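Local coordinates for mating-type switching protein swi5 (PDB 3VIQ) that is required for normal mating-type switching and, with its partner sfr1, takes part in rhp51-dependent recombination DNA repair, at residues 27-31 and 32-36; 68-72 and 73-77. One frame throughout, in Å; residues are numbered along the deposited sequence. Where two conformers were deposited one is given.

Contact 1: 27-31 and 32-36; sequences ALAKL and KNRDA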
# COMPACT_ATOMS: atom_id res chain seq x y z
N ALA B 27 -16.86 -22.86 2.79
CA ALA B 27 -16.16 -21.84 2.03
C ALA B 27 -14.68 -22.16 1.92
O ALA B 27 -14.12 -22.06 0.85
CB ALA B 27 -16.40 -20.45 2.58
N LEU B 28 -14.06 -22.60 3.01
CA LEU B 28 -12.63 -22.95 3.01
C LEU B 28 -12.31 -24.13 2.11
O LEU B 28 -11.20 -24.22 1.58
CB LEU B 28 -12.16 -23.28 4.42
CG LEU B 28 -12.16 -22.08 5.37
CD1 LEU B 28 -11.72 -22.50 6.77
CD2 LEU B 28 -11.27 -20.94 4.82
N ALA B 29 -13.29 -25.01 1.94
CA ALA B 29 -13.13 -26.18 1.10
C ALA B 29 -12.96 -25.82 -0.34
O ALA B 29 -12.37 -26.58 -1.07
CB ALA B 29 -14.32 -27.19 1.27
N LYS B 30 -13.48 -24.66 -0.75
CA LYS B 30 -13.35 -24.22 -2.14
C LYS B 30 -12.00 -23.58 -2.48
O LYS B 30 -11.75 -23.23 -3.62
CB LYS B 30 -14.48 -23.24 -2.49
CG LYS B 30 -15.82 -23.92 -2.63
CD LYS B 30 -16.97 -22.94 -2.50
CE LYS B 30 -18.32 -23.68 -2.51
NZ LYS B 30 -19.46 -22.79 -2.12
N LEU B 31 -11.12 -23.46 -1.49
CA LEU B 31 -9.87 -22.75 -1.67
C LEU B 31 -8.70 -23.72 -1.85
O LEU B 31 -8.62 -24.74 -1.17
CB LEU B 31 -9.59 -21.87 -0.46
CG LEU B 31 -10.60 -20.78 -0.09
CD1 LEU B 31 -10.09 -19.98 1.11
CD2 LEU B 31 -10.88 -19.86 -1.27
N LYS B 32 -7.80 -23.38 -2.77
CA LYS B 32 -6.54 -24.10 -2.91
C LYS B 32 -5.73 -23.97 -1.64
O LYS B 32 -5.12 -24.92 -1.19
CB LYS B 32 -5.73 -23.54 -4.09
CG LYS B 32 -4.39 -24.24 -4.32
CD LYS B 32 -3.79 -23.94 -5.73
CE LYS B 32 -2.36 -24.50 -5.87
NZ LYS B 32 -2.11 -25.20 -7.17
N ASN B 33 -5.72 -22.77 -1.08
CA ASN B 33 -5.00 -22.51 0.15
C ASN B 33 -6.02 -22.14 1.26
O ASN B 33 -6.77 -21.20 1.12
CB ASN B 33 -3.98 -21.40 -0.11
CG ASN B 33 -3.22 -20.99 1.13
OD1 ASN B 33 -3.23 -21.71 2.13
ND2 ASN B 33 -2.59 -19.82 1.09
N ARG B 34 -6.03 -22.90 2.35
CA ARG B 34 -7.05 -22.69 3.38
C ARG B 34 -6.77 -21.45 4.24
O ARG B 34 -7.67 -20.92 4.88
CB ARG B 34 -7.24 -23.96 4.20
CG ARG B 34 -7.79 -25.13 3.33
CD ARG B 34 -8.00 -26.43 4.12
NE ARG B 34 -8.96 -26.30 5.21
CZ ARG B 34 -10.27 -26.50 5.09
NH1 ARG B 34 -10.80 -26.84 3.92
NH2 ARG B 34 -11.06 -26.36 6.15
N ASP B 35 -5.53 -20.96 4.23
CA ASP B 35 -5.20 -19.71 4.89
C ASP B 35 -5.69 -18.51 4.06
O ASP B 35 -4.90 -17.84 3.42
CB ASP B 35 -3.68 -19.60 5.10
CG ASP B 35 -3.30 -18.46 6.05
OD1 ASP B 35 -4.16 -17.62 6.40
OD2 ASP B 35 -2.12 -18.40 6.46
N ALA B 36 -7.00 -18.23 4.14
CA ALA B 36 -7.63 -17.22 3.31
C ALA B 36 -7.11 -15.83 3.62
O ALA B 36 -7.08 -14.97 2.74
CB ALA B 36 -9.16 -17.24 3.49
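A local interhelical turn joins Leu28, in the last turn of helix 3-29, and Leu31, just past it, to Arg34 and Ala36, where helix 36-67 begins. The first helix runs out through two backbone bonds that span three residues, Lys30 N to Ala27 O and Leu31 N to Leu28 O. Beyond them the chain bends, and an Asx turn at Asn33 leads into Asp35, the N-cap of the second helix. In that turn Asp35 N donates to Asn33 OD1 over 3.2 Å, from well above the carbonyl plane, while Asn33 ND2 is bonded to Gln38 OE1. No hydrogen bond crosses between 27-31 and 32-36, so side-chain packing makes the contact. On the exposed side, in one of the two conformers modelled for it, Arg34 reaches back over the last turn of helix 3-29. A bend at chi3 (61°) brings its guanidinium over Leu28 CB, which sits under one face, offset toward the rim; the Arg34 and Leu28 side chains cross at about a right angle. With a second conformer present, this packing is less certain. Ala29 of the Sfr1 chain packs on both Leu31 and Ala36, and Glu33 of that chain accepts from the backbone N of Lys32 and of Asn33; the turn is thus part of the Swi5-Sfr1 interface. Leu31 CD1 lies 3.5 Å from Asn33 O and meets Ala36 CB at 3.7 Å.

Contact 2: 68-72 and 73-77; sequences EKCTS and VELFD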
# COMPACT_ATOMS: atom_id res chain seq x y z
N GLU B 68 10.31 17.03 -23.64
CA GLU B 68 10.50 16.63 -25.06
C GLU B 68 9.36 17.02 -26.00
O GLU B 68 9.40 16.69 -27.16
CB GLU B 68 10.75 15.13 -25.16
CG GLU B 68 11.87 14.67 -24.28
CD GLU B 68 12.71 13.59 -24.90
OE1 GLU B 68 12.14 12.67 -25.52
OE2 GLU B 68 13.94 13.67 -24.77
N LYS B 69 8.33 17.71 -25.49
CA LYS B 69 7.23 18.18 -26.33
C LYS B 69 6.57 17.06 -27.12
O LYS B 69 6.46 17.13 -28.33
CB LYS B 69 7.73 19.29 -27.25
CG LYS B 69 8.28 20.52 -26.49
CD LYS B 69 7.16 21.31 -25.82
CE LYS B 69 7.63 22.04 -24.55
NZ LYS B 69 8.48 23.23 -24.86
N CYS B 70 6.12 16.03 -26.41
CA CYS B 70 5.44 14.89 -27.03
C CYS B 70 4.46 14.26 -26.09
O CYS B 70 4.43 14.55 -24.87
CB CYS B 70 6.45 13.84 -27.50
SG CYS B 70 7.29 12.90 -26.18
N THR B 71 3.64 13.40 -26.67
CA THR B 71 2.66 12.67 -25.89
C THR B 71 3.39 11.57 -25.18
O THR B 71 4.38 11.02 -25.71
CB THR B 71 1.56 12.10 -26.75
OG1 THR B 71 1.07 13.14 -27.60
CG2 THR B 71 0.44 11.60 -25.88
N SER B 72 2.91 11.26 -23.97
CA SER B 72 3.54 10.30 -23.07
C SER B 72 3.74 8.96 -23.77
O SER B 72 4.80 8.36 -23.65
CB SER B 72 2.69 10.12 -21.81
OG SER B 72 1.42 9.61 -22.16
N VAL B 73 2.75 8.51 -24.55
CA VAL B 73 2.85 7.20 -25.20
C VAL B 73 4.10 7.09 -26.07
O VAL B 73 4.63 6.00 -26.21
CB VAL B 73 1.60 6.82 -26.03
CG1 VAL B 73 0.43 6.49 -25.13
CG2 VAL B 73 1.25 7.92 -27.05
N GLU B 74 4.60 8.19 -26.62
CA GLU B 74 5.76 8.12 -27.50
C GLU B 74 7.03 7.73 -26.71
O GLU B 74 8.01 7.24 -27.30
CB GLU B 74 5.94 9.42 -28.26
CG GLU B 74 4.70 9.80 -29.10
CD GLU B 74 4.80 11.18 -29.75
OE1 GLU B 74 5.89 11.52 -30.27
OE2 GLU B 74 3.78 11.91 -29.74
N LEU B 75 7.01 7.86 -25.39
CA LEU B 75 8.19 7.51 -24.58
C LEU B 75 8.12 6.14 -23.92
O LEU B 75 9.12 5.66 -23.31
CB LEU B 75 8.47 8.58 -23.52
CG LEU B 75 8.72 9.99 -24.02
CD1 LEU B 75 7.39 10.62 -24.40
CD2 LEU B 75 9.40 10.78 -22.93
N PHE B 76 6.97 5.48 -24.05
CA PHE B 76 6.75 4.17 -23.37
C PHE B 76 7.81 3.13 -23.74
O PHE B 76 8.29 2.40 -22.87
CB PHE B 76 5.34 3.67 -23.64
CG PHE B 76 4.26 4.34 -22.79
CD1 PHE B 76 4.55 5.41 -21.92
CD2 PHE B 76 2.94 3.87 -22.84
CE1 PHE B 76 3.54 6.01 -21.12
CE2 PHE B 76 1.93 4.45 -22.06
CZ PHE B 76 2.23 5.53 -21.19
N ASP B 77 8.22 3.09 -25.01
CA ASP B 77 9.21 2.09 -25.41
C ASP B 77 10.57 2.29 -24.75
O ASP B 77 11.20 1.34 -24.31
CB ASP B 77 9.39 2.04 -26.91
CG ASP B 77 8.26 1.34 -27.59
OD1 ASP B 77 7.75 0.34 -27.03
OD2 ASP B 77 7.88 1.79 -28.68
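Ser72 O accepts the hydrogen bond from Leu75 N at 2.9 Å, with an N-H...O angle of 160°, and has the Phe76 ring close by, CD1 being 3.4 Å away. One residue earlier, Thr71 O takes Glu74 N at 3.0 Å. Each bond spans three residues, and Phe76 N repeats the pattern on Val73 O. Together they wind up the first turn leading into the short helix 76-79. Glu74 folds back on this turn. With CG beside its own backbone N (chi1 -58°) and the chain extended beyond, its CB and CG pass along Thr71 O, and the carboxylate arrives beside Cys70 and Thr71. There OE2 receives a weak bond from Thr71 N at 3.4 Å, and OE1 lies 3.7 Å from Cys70 CB. The Thr71 and Val73 side chains lie side by side on the exposed surface, their CG2 atoms 3.9 Å apart. Phe76 turns its ring back over the turn, one face lying across Val73 CA, 3.9 Å beneath its centre. Replacing Phe76 by an alanine would probably uncover Val73 CA on this side and cost Leu58 its contact with the ring. Just upstream, a Schellman motif at Lys69 ends helix 36-67 and starts the reversal. The chain then returns along that helix: Leu75 is buried against Ile61, Val64 and Ala65, and Phe76 reaches Leu58, so the turn lies folded back on the last turns of helix 36-67.

Contacts 1 and 2 stand at the two ends of helix 36-67, their centres about 45 Å apart on opposite sides of the chain's centre. Each changes the course of the chain, but by different means: contact 1 is a bend between two long helices, contact 2 a turn back onto helix 36-67. In contact 1 apolar packing and a less certain guanidinium contact bridge the two segments, and the partly buried turn is completed by the Sfr1 chain. Contact 2 is a surface contact that no other protein chain of the assembly touches; backbone hydrogen bonds cross it directly. Thus one turn lies at the Sfr1 interface, while the other packs on helix 36-67 of its own chain.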